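Long-range contacts in beta-glucoside kinase (Listeria monocytogenes, PDB 4HTL), which catalyses the ATP-dependent phosphorylation of cellobiose to cellobiose-6'-phosphate and may also regulate transcription of the cellobiose-PTS operon: residues A7-G12 against V49-N54; L16-V21 against L29-E34; D41-E46 against R82-F87; T58-S63 against T97-A102. All blocks are in the same frame, centred on the assembly; numbering follows the deposited sequence. Where two conformers were deposited one is given.

Interaction 1 (A7-G12 against V49-N54); sequences AAFDIG and VFLAEN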
loop_
_atom_site.group_PDB
_atom_site.type_symbol
_atom_site.label_atom_id
_atom_site.label_comp_id
_atom_site.label_asym_id
_atom_site.label_seq_id
_atom_site.Cartn_x
_atom_site.Cartn_y
_atom_site.Cartn_z
ATOM N N ALA A 7 -15.013 9.228 -28.145
ATOM C CA ALA A 7 -16.169 9.277 -27.239
ATOM C C ALA A 7 -15.745 8.756 -25.865
ATOM O O ALA A 7 -15.354 7.598 -25.738
ATOM C CB ALA A 7 -17.321 8.451 -27.785
ATOM N N ALA A 8 -15.817 9.616 -24.855
ATOM C CA ALA A 8 -15.417 9.275 -23.495
ATOM C C ALA A 8 -16.632 9.229 -22.594
ATOM O O ALA A 8 -17.530 10.103 -22.666
ATOM C CB ALA A 8 -14.381 10.291 -22.952
ATOM N N PHE A 9 -16.647 8.240 -21.717
ATOM C CA PHE A 9 -17.677 8.080 -20.740
ATOM C C PHE A 9 -17.100 7.930 -19.350
ATOM O O PHE A 9 -16.227 7.113 -19.121
ATOM C CB PHE A 9 -18.529 6.835 -21.025
ATOM C CG PHE A 9 -19.240 6.874 -22.341
ATOM C CD1 PHE A 9 -20.409 7.588 -22.465
ATOM C CD2 PHE A 9 -18.715 6.244 -23.465
ATOM C CE1 PHE A 9 -21.065 7.668 -23.682
ATOM C CE2 PHE A 9 -19.365 6.324 -24.692
ATOM C CZ PHE A 9 -20.538 7.044 -24.801
ATOM N N ASP A 10 -17.684 8.657 -18.406
ATOM C CA ASP A 10 -17.288 8.556 -17.013
ATOM C C ASP A 10 -18.513 8.264 -16.184
ATOM O O ASP A 10 -19.377 9.145 -15.988
ATOM C CB ASP A 10 -16.649 9.860 -16.556
ATOM C CG ASP A 10 -16.244 9.835 -15.090
ATOM O OD1 ASP A 10 -15.972 8.745 -14.483
ATOM O OD2 ASP A 10 -16.176 10.928 -14.554
ATOM N N ILE A 11 -18.578 7.029 -15.705
ATOM C CA ILE A 11 -19.714 6.522 -14.953
ATOM C C ILE A 11 -19.553 6.860 -13.487
ATOM O O ILE A 11 -18.693 6.285 -12.792
ATOM C CB ILE A 11 -19.840 4.998 -15.124
ATOM C CG1 ILE A 11 -20.004 4.654 -16.601
ATOM C CG2 ILE A 11 -21.037 4.493 -14.323
ATOM C CD1 ILE A 11 -19.780 3.189 -16.947
ATOM N N GLY A 12 -20.334 7.841 -13.035
ATOM C CA GLY A 12 -20.295 8.339 -11.654
ATOM C C GLY A 12 -21.348 7.712 -10.769
ATOM O O GLY A 12 -22.075 6.793 -11.188
ATOM N N VAL A 49 -27.317 6.288 -27.148
ATOM C CA VAL A 49 -27.908 7.558 -27.630
ATOM C C VAL A 49 -26.792 8.572 -27.932
ATOM O O VAL A 49 -26.789 9.190 -29.003
ATOM C CB VAL A 49 -28.951 8.118 -26.619
ATOM C CG1 VAL A 49 -29.338 9.570 -26.938
ATOM C CG2 VAL A 49 -30.188 7.217 -26.574
ATOM N N PHE A 50 -25.813 8.693 -27.036
ATOM C CA PHE A 50 -24.690 9.632 -27.259
ATOM C C PHE A 50 -23.889 9.277 -28.510
ATOM O O PHE A 50 -23.521 10.163 -29.273
ATOM C CB PHE A 50 -23.761 9.660 -26.046
ATOM C CG PHE A 50 -22.673 10.724 -26.091
ATOM C CD1 PHE A 50 -22.954 12.050 -25.832
ATOM C CD2 PHE A 50 -21.361 10.380 -26.379
ATOM C CE1 PHE A 50 -21.942 13.018 -25.856
ATOM C CE2 PHE A 50 -20.352 11.341 -26.416
ATOM C CZ PHE A 50 -20.646 12.659 -26.160
ATOM N N LEU A 51 -23.647 7.981 -28.733
ATOM C CA LEU A 51 -22.868 7.527 -29.902
ATOM C C LEU A 51 -23.579 7.809 -31.239
ATOM O O LEU A 51 -22.944 8.254 -32.196
ATOM C CB LEU A 51 -22.515 6.042 -29.763
ATOM C CG LEU A 51 -21.505 5.714 -28.646
ATOM C CD1 LEU A 51 -21.484 4.217 -28.324
ATOM C CD2 LEU A 51 -20.106 6.246 -29.010
ATOM N N ALA A 52 -24.878 7.542 -31.299
ATOM C CA ALA A 52 -25.678 7.814 -32.514
ATOM C C ALA A 52 -25.677 9.300 -32.852
ATOM O O ALA A 52 -25.667 9.679 -34.029
ATOM C CB ALA A 52 -27.112 7.299 -32.353
ATOM N N GLU A 53 -25.679 10.128 -31.806
ATOM C CA GLU A 53 -25.589 11.589 -31.932
ATOM C C GLU A 53 -24.228 12.101 -32.387
ATOM O O GLU A 53 -24.120 13.261 -32.715
ATOM C CB GLU A 53 -25.902 12.268 -30.584
ATOM C CG GLU A 53 -27.340 12.099 -30.118
ATOM C CD GLU A 53 -27.599 12.656 -28.730
ATOM O OE1 GLU A 53 -26.641 12.764 -27.920
ATOM O OE2 GLU A 53 -28.780 12.987 -28.459
ATOM N N ASN A 54 -23.196 11.258 -32.355
ATOM C CA ASN A 54 -21.822 11.686 -32.578
ATOM C C ASN A 54 -21.114 10.686 -33.474
ATOM O O ASN A 54 -20.203 9.968 -33.052
ATOM C CB ASN A 54 -21.091 11.841 -31.236
ATOM C CG ASN A 54 -21.587 13.030 -30.442
ATOM O OD1 ASN A 54 -21.277 14.179 -30.781
ATOM N ND2 ASN A 54 -22.378 12.773 -29.396
#
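The ring of Phe9 pushes its far end into the hollow between Phe50 and Leu51, two consecutive residues near the C-terminal end of helix 40-52. In that hollow Phe9 CZ lies 3.8 Å from Phe50 CD2 and 4.2 Å from Leu51 CG, the leucine branch point sitting at the edge of the phenylalanine ring. The two aromatic side chains run alongside one another with opposite headings, their planes 76° apart and their centroids 5.7 Å apart, an oblique pairing. Phe50 can flank Phe9 because its CG stands anti to the backbone N (chi1 -172°). The smaller bump is Ala7, two residues back on the same side of strand 6-11: its CB packs against Leu51 CD2 at 3.8 Å and approaches the edge of the Phe50 ring more loosely. One strand face thus offers a methyl and a ring to two adjacent side chains of the helix. Asn54, just beyond the helix, places ND2 3.5 Å above the centre of one Phe50 face, while the same nitrogen donates to Phe50 O over 2.9 Å. Met18 and Ile60, from the strands flanking 6-11, also touch Phe9. Phe9 belongs to the ATP-binding segment inferred by similarity, so this helix backs a probable nucleotide-binding strand. The chemistry across the contact is wholly apolar, which implies that the helix is held to the sheet here by fit and burial of apolar surface.

Interaction 2 (L16-V21 against L29-E34); sequences LKMGVV and LTKSAE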
loop_
_atom_site.group_PDB
_atom_site.type_symbol
_atom_site.label_atom_id
_atom_site.label_comp_id
_atom_site.label_asym_id
_atom_site.label_seq_id
_atom_site.Cartn_x
_atom_site.Cartn_y
_atom_site.Cartn_z
ATOM N N LEU A 16 -23.820 10.311 -15.349
ATOM C CA LEU A 16 -22.982 9.769 -16.388
ATOM C C LEU A 16 -22.490 10.964 -17.166
ATOM O O LEU A 16 -23.311 11.727 -17.699
ATOM C CB LEU A 16 -23.765 8.848 -17.329
ATOM C CG LEU A 16 -23.032 8.324 -18.580
ATOM C CD1 LEU A 16 -21.844 7.397 -18.234
ATOM C CD2 LEU A 16 -23.981 7.623 -19.525
ATOM N N LYS A 17 -21.172 11.187 -17.156
ATOM C CA LYS A 17 -20.590 12.237 -17.962
ATOM C C LYS A 17 -20.097 11.666 -19.291
ATOM O O LYS A 17 -19.594 10.543 -19.345
ATOM C CB LYS A 17 -19.443 12.885 -17.205
ATOM C CG LYS A 17 -19.868 13.623 -15.930
ATOM C CD LYS A 17 -18.628 14.088 -15.172
ATOM C CE LYS A 17 -18.964 14.949 -13.958
ATOM N NZ LYS A 17 -17.843 14.995 -12.982
HETATM N N MSE A 18 -20.225 12.455 -20.354
HETATM C CA MSE A 18 -19.907 12.001 -21.691
HETATM C C MSE A 18 -19.236 13.162 -22.421
HETATM O O MSE A 18 -19.580 14.338 -22.187
HETATM C CB MSE A 18 -21.187 11.563 -22.429
HETATM C CG MSE A 18 -22.156 10.762 -21.596
HETATM SE SE MSE A 18 -23.862 10.399 -22.502
HETATM C CE MSE A 18 -24.943 11.000 -21.092
ATOM N N GLY A 19 -18.298 12.850 -23.309
ATOM C CA GLY A 19 -17.659 13.883 -24.098
ATOM C C GLY A 19 -17.064 13.344 -25.365
ATOM O O GLY A 19 -16.897 12.124 -25.529
ATOM N N VAL A 20 -16.782 14.260 -26.284
ATOM C CA VAL A 20 -15.968 13.953 -27.453
ATOM C C VAL A 20 -14.657 14.683 -27.186
ATOM O O VAL A 20 -14.637 15.893 -26.905
ATOM C CB VAL A 20 -16.611 14.417 -28.766
ATOM C CG1 VAL A 20 -15.630 14.238 -29.946
ATOM C CG2 VAL A 20 -17.953 13.697 -28.986
ATOM N N VAL A 21 -13.578 13.912 -27.219
ATOM C CA VAL A 21 -12.285 14.357 -26.751
ATOM C C VAL A 21 -11.272 14.126 -27.869
ATOM O O VAL A 21 -11.243 13.058 -28.534
ATOM C CB VAL A 21 -11.870 13.605 -25.467
ATOM C CG1 VAL A 21 -10.638 14.252 -24.809
ATOM C CG2 VAL A 21 -13.047 13.520 -24.494
ATOM N N LEU A 29 -17.064 18.552 -27.012
ATOM C CA LEU A 29 -18.503 18.416 -26.756
ATOM C C LEU A 29 -18.683 17.640 -25.463
ATOM O O LEU A 29 -17.919 16.709 -25.184
ATOM C CB LEU A 29 -19.217 17.702 -27.933
ATOM C CG LEU A 29 -20.756 17.589 -27.871
ATOM C CD1 LEU A 29 -21.391 17.933 -29.216
ATOM C CD2 LEU A 29 -21.240 16.227 -27.373
ATOM N N THR A 30 -19.653 18.035 -24.657
ATOM C CA THR A 30 -20.035 17.269 -23.459
ATOM C C THR A 30 -21.558 17.017 -23.400
ATOM O O THR A 30 -22.354 17.692 -24.059
ATOM C CB THR A 30 -19.665 17.977 -22.163
ATOM O OG1 THR A 30 -20.341 19.219 -22.113
ATOM C CG2 THR A 30 -18.155 18.209 -22.054
ATOM N N LYS A 31 -21.931 16.033 -22.584
ATOM C CA LYS A 31 -23.308 15.720 -22.267
ATOM C C LYS A 31 -23.311 14.983 -20.934
ATOM O O LYS A 31 -22.422 14.185 -20.661
ATOM C CB LYS A 31 -23.912 14.833 -23.364
ATOM C CG LYS A 31 -25.433 14.666 -23.279
ATOM C CD LYS A 31 -25.930 13.686 -24.321
ATOM C CE LYS A 31 -27.442 13.503 -24.268
ATOM N NZ LYS A 31 -27.879 12.452 -25.228
ATOM N N SER A 32 -24.296 15.252 -20.101
ATOM C CA SER A 32 -24.435 14.598 -18.804
ATOM C C SER A 32 -25.877 14.076 -18.662
ATOM O O SER A 32 -26.813 14.644 -19.249
ATOM C CB SER A 32 -24.094 15.612 -17.703
ATOM O OG SER A 32 -24.367 15.124 -16.416
ATOM N N ALA A 33 -26.050 12.996 -17.911
ATOM C CA ALA A 33 -27.349 12.422 -17.595
ATOM C C ALA A 33 -27.359 11.968 -16.144
ATOM O O ALA A 33 -26.439 11.285 -15.701
ATOM C CB ALA A 33 -27.630 11.235 -18.494
ATOM N N GLU A 34 -28.389 12.360 -15.399
ATOM C CA GLU A 34 -28.644 11.776 -14.083
ATOM C C GLU A 34 -29.007 10.298 -14.260
ATOM O O GLU A 34 -29.827 9.951 -15.110
ATOM C CB GLU A 34 -29.774 12.525 -13.354
ATOM C CG GLU A 34 -29.380 13.920 -12.873
ATOM C CD GLU A 34 -28.386 13.902 -11.716
ATOM O OE1 GLU A 34 -28.705 13.307 -10.662
ATOM O OE2 GLU A 34 -27.288 14.495 -11.849
#
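Leu16 and Ala33 exchange two backbone hydrogen bonds at one end of this antiparallel pair: Leu16 N donates to Ala33 O over 2.8 Å, with an N-H...O angle of 168°, and Ala33 N returns a bond to Leu16 O. The pair of Met18 and Lys31 is less even. Lys31 N gives a sound bond to Met18 O, whereas Met18 N to Lys31 O is weak, bent to 128° at the hydrogen. Val20 N then bonds to Leu29 O over 2.9 Å. Between these pairs lie the non-hydrogen-bonded ones, Lys17 with Ser32 and Gly19 with Thr30, where CA-H...O contacts add to the join; at Gly19 the strands come close, its CA 3.0 Å from Leu29 O.

Packing is concentrated on the face bearing Leu16, Met18, Val20, Leu29, Lys31 and Ala33. Selenomethionine Met18 has the largest share: its chain bends at chi3 (-129°) and sets CE 3.7 Å from Ala33 CB, while its CB passes Lys31 O at 3.4 Å. Val20 CB and Leu29 CB meet more loosely at 4.3 Å. The extended Lys31 leads away from the neighbouring strand to a salt bridge with Glu53. Helix 40-52 covers this face through Glu46 and Phe50. Strands 15-21 and 27-34 form a beta hairpin at one margin of the five-stranded sheet, whose 3-2-1-4-5 strand order is that of the actin-like ATPase fold to which ROK kinases belong.

Interaction 3 (D41-E46 against R82-F87); sequences DQILAE and RRFDNF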
loop_
_atom_site.group_PDB
_atom_site.type_symbol
_atom_site.label_atom_id
_atom_site.label_comp_id
_atom_site.label_asym_id
_atom_site.label_seq_id
_atom_site.Cartn_x
_atom_site.Cartn_y
_atom_site.Cartn_z
ATOM N N ASP A 41 -28.348 -0.848 -17.226
ATOM C CA ASP A 41 -29.115 -0.727 -18.472
ATOM C C ASP A 41 -29.387 0.715 -18.895
ATOM O O ASP A 41 -29.277 1.014 -20.088
ATOM C CB ASP A 41 -30.377 -1.577 -18.415
ATOM C CG ASP A 41 -30.051 -3.046 -18.351
ATOM O OD1 ASP A 41 -29.257 -3.529 -19.199
ATOM O OD2 ASP A 41 -30.558 -3.708 -17.433
ATOM N N GLN A 42 -29.719 1.606 -17.954
ATOM C CA GLN A 42 -29.879 3.013 -18.289
ATOM C C GLN A 42 -28.552 3.568 -18.803
ATOM O O GLN A 42 -28.519 4.301 -19.769
ATOM C CB GLN A 42 -30.347 3.798 -17.068
ATOM C CG GLN A 42 -30.791 5.217 -17.381
ATOM C CD GLN A 42 -31.959 5.263 -18.354
ATOM O OE1 GLN A 42 -32.817 4.382 -18.354
ATOM N NE2 GLN A 42 -31.984 6.286 -19.195
ATOM N N ILE A 43 -27.441 3.185 -18.159
ATOM C CA ILE A 43 -26.148 3.669 -18.613
ATOM C C ILE A 43 -25.867 3.221 -20.044
ATOM O O ILE A 43 -25.389 4.027 -20.869
ATOM C CB ILE A 43 -24.973 3.241 -17.674
ATOM C CG1 ILE A 43 -25.090 3.951 -16.312
ATOM C CG2 ILE A 43 -23.619 3.469 -18.342
ATOM C CD1 ILE A 43 -24.321 3.288 -15.201
ATOM N N LEU A 44 -26.173 1.957 -20.359
ATOM C CA LEU A 44 -25.927 1.461 -21.700
ATOM C C LEU A 44 -26.798 2.202 -22.709
ATOM O O LEU A 44 -26.367 2.487 -23.854
ATOM C CB LEU A 44 -26.152 -0.033 -21.769
ATOM C CG LEU A 44 -25.187 -0.885 -20.929
ATOM C CD1 LEU A 44 -25.688 -2.313 -20.918
ATOM C CD2 LEU A 44 -23.780 -0.790 -21.498
ATOM N N ALA A 45 -28.009 2.535 -22.288
ATOM C CA ALA A 45 -28.963 3.251 -23.163
ATOM C C ALA A 45 -28.444 4.669 -23.466
ATOM O O ALA A 45 -28.375 5.092 -24.631
ATOM C CB ALA A 45 -30.308 3.299 -22.496
ATOM N N GLU A 46 -28.018 5.370 -22.415
ATOM C CA GLU A 46 -27.417 6.700 -22.572
ATOM C C GLU A 46 -26.185 6.652 -23.475
ATOM O O GLU A 46 -25.983 7.539 -24.323
ATOM C CB GLU A 46 -27.053 7.300 -21.229
ATOM C CG GLU A 46 -28.173 7.544 -20.242
ATOM C CD GLU A 46 -29.027 8.756 -20.534
ATOM O OE1 GLU A 46 -28.647 9.595 -21.411
ATOM O OE2 GLU A 46 -30.065 8.865 -19.829
ATOM N N ARG A 82 -24.777 -3.415 -10.434
ATOM C CA ARG A 82 -24.871 -4.889 -10.449
ATOM C C ARG A 82 -24.948 -5.435 -11.887
ATOM O O ARG A 82 -24.452 -6.528 -12.169
ATOM C CB ARG A 82 -26.087 -5.399 -9.644
ATOM C CG ARG A 82 -26.054 -5.160 -8.140
ATOM C CD ARG A 82 -25.160 -6.160 -7.401
ATOM N NE ARG A 82 -23.772 -6.009 -7.816
ATOM C CZ ARG A 82 -22.961 -5.017 -7.429
ATOM N NH1 ARG A 82 -23.381 -4.087 -6.566
ATOM N NH2 ARG A 82 -21.715 -4.950 -7.914
ATOM N N ARG A 83 -25.562 -4.676 -12.794
ATOM C CA ARG A 83 -25.672 -5.094 -14.195
ATOM C C ARG A 83 -24.310 -5.339 -14.869
ATOM O O ARG A 83 -24.213 -6.108 -15.836
ATOM C CB ARG A 83 -26.519 -4.075 -15.010
ATOM C CG ARG A 83 -26.535 -4.256 -16.537
ATOM C CD ARG A 83 -27.292 -5.492 -17.025
ATOM N NE ARG A 83 -27.214 -5.600 -18.487
ATOM C CZ ARG A 83 -26.241 -6.205 -19.177
ATOM N NH1 ARG A 83 -25.216 -6.792 -18.562
ATOM N NH2 ARG A 83 -26.289 -6.228 -20.505
ATOM N N PHE A 84 -23.266 -4.686 -14.365
ATOM C CA PHE A 84 -21.951 -4.799 -14.950
ATOM C C PHE A 84 -21.080 -5.871 -14.253
ATOM O O PHE A 84 -19.937 -6.072 -14.652
ATOM C CB PHE A 84 -21.237 -3.433 -14.931
ATOM C CG PHE A 84 -21.823 -2.382 -15.853
ATOM C CD1 PHE A 84 -22.853 -2.662 -16.750
ATOM C CD2 PHE A 84 -21.333 -1.083 -15.821
ATOM C CE1 PHE A 84 -23.377 -1.683 -17.583
ATOM C CE2 PHE A 84 -21.841 -0.107 -16.668
ATOM C CZ PHE A 84 -22.869 -0.409 -17.550
ATOM N N ASP A 85 -21.590 -6.565 -13.236
ATOM C CA ASP A 85 -20.838 -7.713 -12.663
ATOM C C ASP A 85 -20.600 -8.793 -13.726
ATOM O O ASP A 85 -21.541 -9.254 -14.387
ATOM C CB ASP A 85 -21.605 -8.382 -11.522
ATOM C CG ASP A 85 -21.736 -7.523 -10.290
ATOM O OD1 ASP A 85 -20.917 -6.594 -10.059
ATOM O OD2 ASP A 85 -22.674 -7.811 -9.516
ATOM N N ASN A 86 -19.354 -9.225 -13.860
ATOM C CA ASN A 86 -18.990 -10.234 -14.851
ATOM C C ASN A 86 -19.513 -9.857 -16.244
ATOM O O ASN A 86 -20.070 -10.707 -16.948
ATOM C CB ASN A 86 -19.511 -11.631 -14.428
ATOM C CG ASN A 86 -18.977 -12.723 -15.311
ATOM O OD1 ASN A 86 -17.844 -12.645 -15.782
ATOM N ND2 ASN A 86 -19.798 -13.728 -15.581
ATOM N N PHE A 87 -19.316 -8.589 -16.632
ATOM C CA PHE A 87 -19.793 -8.066 -17.915
ATOM C C PHE A 87 -18.634 -7.500 -18.705
ATOM O O PHE A 87 -17.931 -6.613 -18.211
ATOM C CB PHE A 87 -20.805 -6.948 -17.652
ATOM C CG PHE A 87 -21.344 -6.299 -18.883
ATOM C CD1 PHE A 87 -21.846 -7.064 -19.946
ATOM C CD2 PHE A 87 -21.411 -4.913 -18.971
ATOM C CE1 PHE A 87 -22.363 -6.451 -21.083
ATOM C CE2 PHE A 87 -21.945 -4.304 -20.103
ATOM C CZ PHE A 87 -22.410 -5.070 -21.158
#
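Helix 41-46 and the 3-10 turn 82-84 with its following loop come together at Asp41 and Arg83, whose CA atoms are 7.0 Å apart. These two residues form a salt bridge in which Arg83 NE donates to Asp41 OD1 over 3.0 Å. The oxygen is met on its syn side and lies near the guanidinium plane, yet the carboxylate and guanidinium planes are turned 56° apart and the bond is bent to 146° at the hydrogen. Arg83 CG stands anti to the backbone N (chi1 170°), after which the chain folds at chi2, laying CD 3.5 Å from the same Asp41 OD1.

Leu44, one helical turn along from Asp41, places CD1 over a face of the Arg83 guanidinium, 4.0 Å from NH2. Helix 40-52, which packs on the five-stranded sheet, is thereby joined to the connection between strands 74-77 and 87-88, where Asn86 and Phe87 both face Ile75 in a G1 beta bulge. The Phe84 ring meets the helix with its edge: CE1 is 3.9 Å from Leu44 CG, and CZ is 4.0 Å from Ile43 CG2. Ile11, of the ATP-binding segment inferred by similarity, touches both Ile43 and Phe84. Leu44 CD2 reaches the edge of Phe87 at CE2, 4.2 Å away, while Arg83 NH1 stands 3.6 Å above one face of that ring, offset toward its rim.

Interaction 4 (T58-S63 against T97-A102); sequences TGIAVS and TGLPVA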
loop_
_atom_site.group_PDB
_atom_site.type_symbol
_atom_site.label_atom_id
_atom_site.label_comp_id
_atom_site.label_asym_id
_atom_site.label_seq_id
_atom_site.Cartn_x
_atom_site.Cartn_y
_atom_site.Cartn_z
ATOM N N THR A 58 -14.154 8.041 -33.495
ATOM C CA THR A 58 -13.313 7.002 -34.071
ATOM C C THR A 58 -12.833 6.013 -32.996
ATOM O O THR A 58 -12.098 5.063 -33.289
ATOM C CB THR A 58 -12.094 7.650 -34.745
ATOM O OG1 THR A 58 -11.381 8.421 -33.767
ATOM C CG2 THR A 58 -12.515 8.570 -35.941
ATOM N N GLY A 59 -13.256 6.241 -31.750
ATOM C CA GLY A 59 -12.825 5.433 -30.622
ATOM C C GLY A 59 -13.689 5.723 -29.404
ATOM O O GLY A 59 -14.360 6.761 -29.337
ATOM N N ILE A 60 -13.683 4.791 -28.456
ATOM C CA ILE A 60 -14.492 4.908 -27.244
ATOM C C ILE A 60 -13.625 4.591 -26.027
ATOM O O ILE A 60 -12.907 3.585 -26.030
ATOM C CB ILE A 60 -15.725 3.971 -27.264
ATOM C CG1 ILE A 60 -16.633 4.227 -28.501
ATOM C CG2 ILE A 60 -16.514 4.114 -25.959
ATOM C CD1 ILE A 60 -17.709 3.174 -28.720
ATOM N N ALA A 61 -13.707 5.451 -25.001
ATOM C CA ALA A 61 -12.907 5.345 -23.774
ATOM C C ALA A 61 -13.871 5.436 -22.598
ATOM O O ALA A 61 -14.711 6.342 -22.534
ATOM C CB ALA A 61 -11.880 6.481 -23.699
ATOM N N VAL A 62 -13.779 4.475 -21.693
ATOM C CA VAL A 62 -14.683 4.392 -20.544
ATOM C C VAL A 62 -13.922 4.414 -19.225
ATOM O O VAL A 62 -12.902 3.695 -19.058
ATOM C CB VAL A 62 -15.538 3.097 -20.618
ATOM C CG1 VAL A 62 -16.497 2.997 -19.417
ATOM C CG2 VAL A 62 -16.271 3.011 -21.968
ATOM N N SER A 63 -14.464 5.195 -18.276
ATOM C CA SER A 63 -14.076 5.176 -16.875
ATOM C C SER A 63 -15.284 4.573 -16.102
ATOM O O SER A 63 -16.391 5.132 -16.091
ATOM C CB SER A 63 -13.749 6.602 -16.399
ATOM O OG SER A 63 -13.870 6.782 -15.009
ATOM N N THR A 97 -20.651 -1.086 -32.052
ATOM C CA THR A 97 -20.123 0.048 -32.811
ATOM C C THR A 97 -19.042 -0.239 -33.872
ATOM O O THR A 97 -18.875 0.542 -34.799
ATOM C CB THR A 97 -19.509 1.076 -31.829
ATOM O OG1 THR A 97 -18.346 0.515 -31.187
ATOM C CG2 THR A 97 -20.533 1.474 -30.769
ATOM N N GLY A 98 -18.256 -1.298 -33.711
ATOM C CA GLY A 98 -17.143 -1.567 -34.628
ATOM C C GLY A 98 -15.936 -0.661 -34.441
ATOM O O GLY A 98 -14.973 -0.724 -35.228
ATOM N N LEU A 99 -15.986 0.167 -33.387
ATOM C CA LEU A 99 -14.906 1.083 -33.033
ATOM C C LEU A 99 -14.022 0.473 -31.982
ATOM O O LEU A 99 -14.504 -0.326 -31.166
ATOM C CB LEU A 99 -15.465 2.387 -32.463
ATOM C CG LEU A 99 -16.241 3.248 -33.454
ATOM C CD1 LEU A 99 -16.851 4.429 -32.714
ATOM C CD2 LEU A 99 -15.347 3.715 -34.607
ATOM N N PRO A 100 -12.729 0.866 -31.960
ATOM C CA PRO A 100 -11.869 0.439 -30.846
ATOM C C PRO A 100 -12.368 1.019 -29.522
ATOM O O PRO A 100 -12.861 2.161 -29.485
ATOM C CB PRO A 100 -10.499 1.009 -31.208
ATOM C CG PRO A 100 -10.784 2.141 -32.141
ATOM C CD PRO A 100 -12.022 1.756 -32.899
ATOM N N VAL A 101 -12.261 0.214 -28.461
ATOM C CA VAL A 101 -12.776 0.548 -27.132
ATOM C C VAL A 101 -11.698 0.272 -26.077
ATOM O O VAL A 101 -10.923 -0.690 -26.188
ATOM C CB VAL A 101 -14.058 -0.266 -26.805
ATOM C CG1 VAL A 101 -14.596 0.092 -25.414
ATOM C CG2 VAL A 101 -15.121 -0.032 -27.887
ATOM N N ALA A 102 -11.626 1.145 -25.082
ATOM C CA ALA A 102 -10.817 0.909 -23.907
ATOM C C ALA A 102 -11.644 1.212 -22.656
ATOM O O ALA A 102 -12.565 2.047 -22.652
ATOM C CB ALA A 102 -9.533 1.719 -23.934
#
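Ile60 and Thr97 meet tip to tip, and their torsions explain how. Ile60 holds CG1 anti to the carbonyl carbon (chi1 -57°) and continues extended to CD1; Thr97 turns OG1 between its own backbone N and carbonyl carbon (chi1 66°), so that OG1 and CG2 both border that methyl. Ile60 CD1 comes 3.7 Å from Thr97 OG1, a van der Waals approach of a methyl to a hydroxyl already engaged with Leu93 O and, in an ST turn, with the backbone N of Leu99. The setting is a parallel beta-strand pair whose connection runs through a small antiparallel sheet and then helix 89-97: strands 59-64 and 101-105 lie side by side at the margin of the five-stranded sheet of the actin-like fold, in which strand 6-11 borders 59-64 on its other edge.

Three backbone hydrogen bonds make the join. Ile60 N donates to Pro100 O over 2.9 Å; Ala102 N donates to Ile60 O, and Val62 N to Ala102 O. Ile60 thus uses both its N-H and its carbonyl toward this one neighbour, and Val101 sits opposite it with CG2 4.1 Å from Ile60 CB. That face is lined by helix 89-97 through Leu93 and Glu94, whereas Ala61 and Ala102 turn to the other face, under helix 280-293. Before the strand proper, the Leu99 methyls lie against the Thr58-Gly59 peptide, CD2 being 3.8 Å from Thr58 O. The ring of Pro100 presses on the same oxygen, with its CD 3.3 Å from Thr58 O.

Interactions 1, 2 and 4 show a sheet built outward from a central strand; interaction 3 ties its covering helix to a nearby loop. Strand 6-11 of interaction 1 bonds on one edge to interaction 2, Ala8 N lying 2.8 Å from Gly19 O, and on the other to interaction 4, Phe9 O lying 2.7 Å from Ser63 N. Helix 40-52 serves interactions 1 and 3, whose centres are 14 Å apart; Ile11 CG2 approaches Ile43 CD1 to 3.6 Å between them. Interactions 2 and 4 do not touch, their nearest atoms about 6 Å apart. Strand 6-11, which interaction 1 contains and the other three touch, carries most of the ATP-binding segment inferred by similarity.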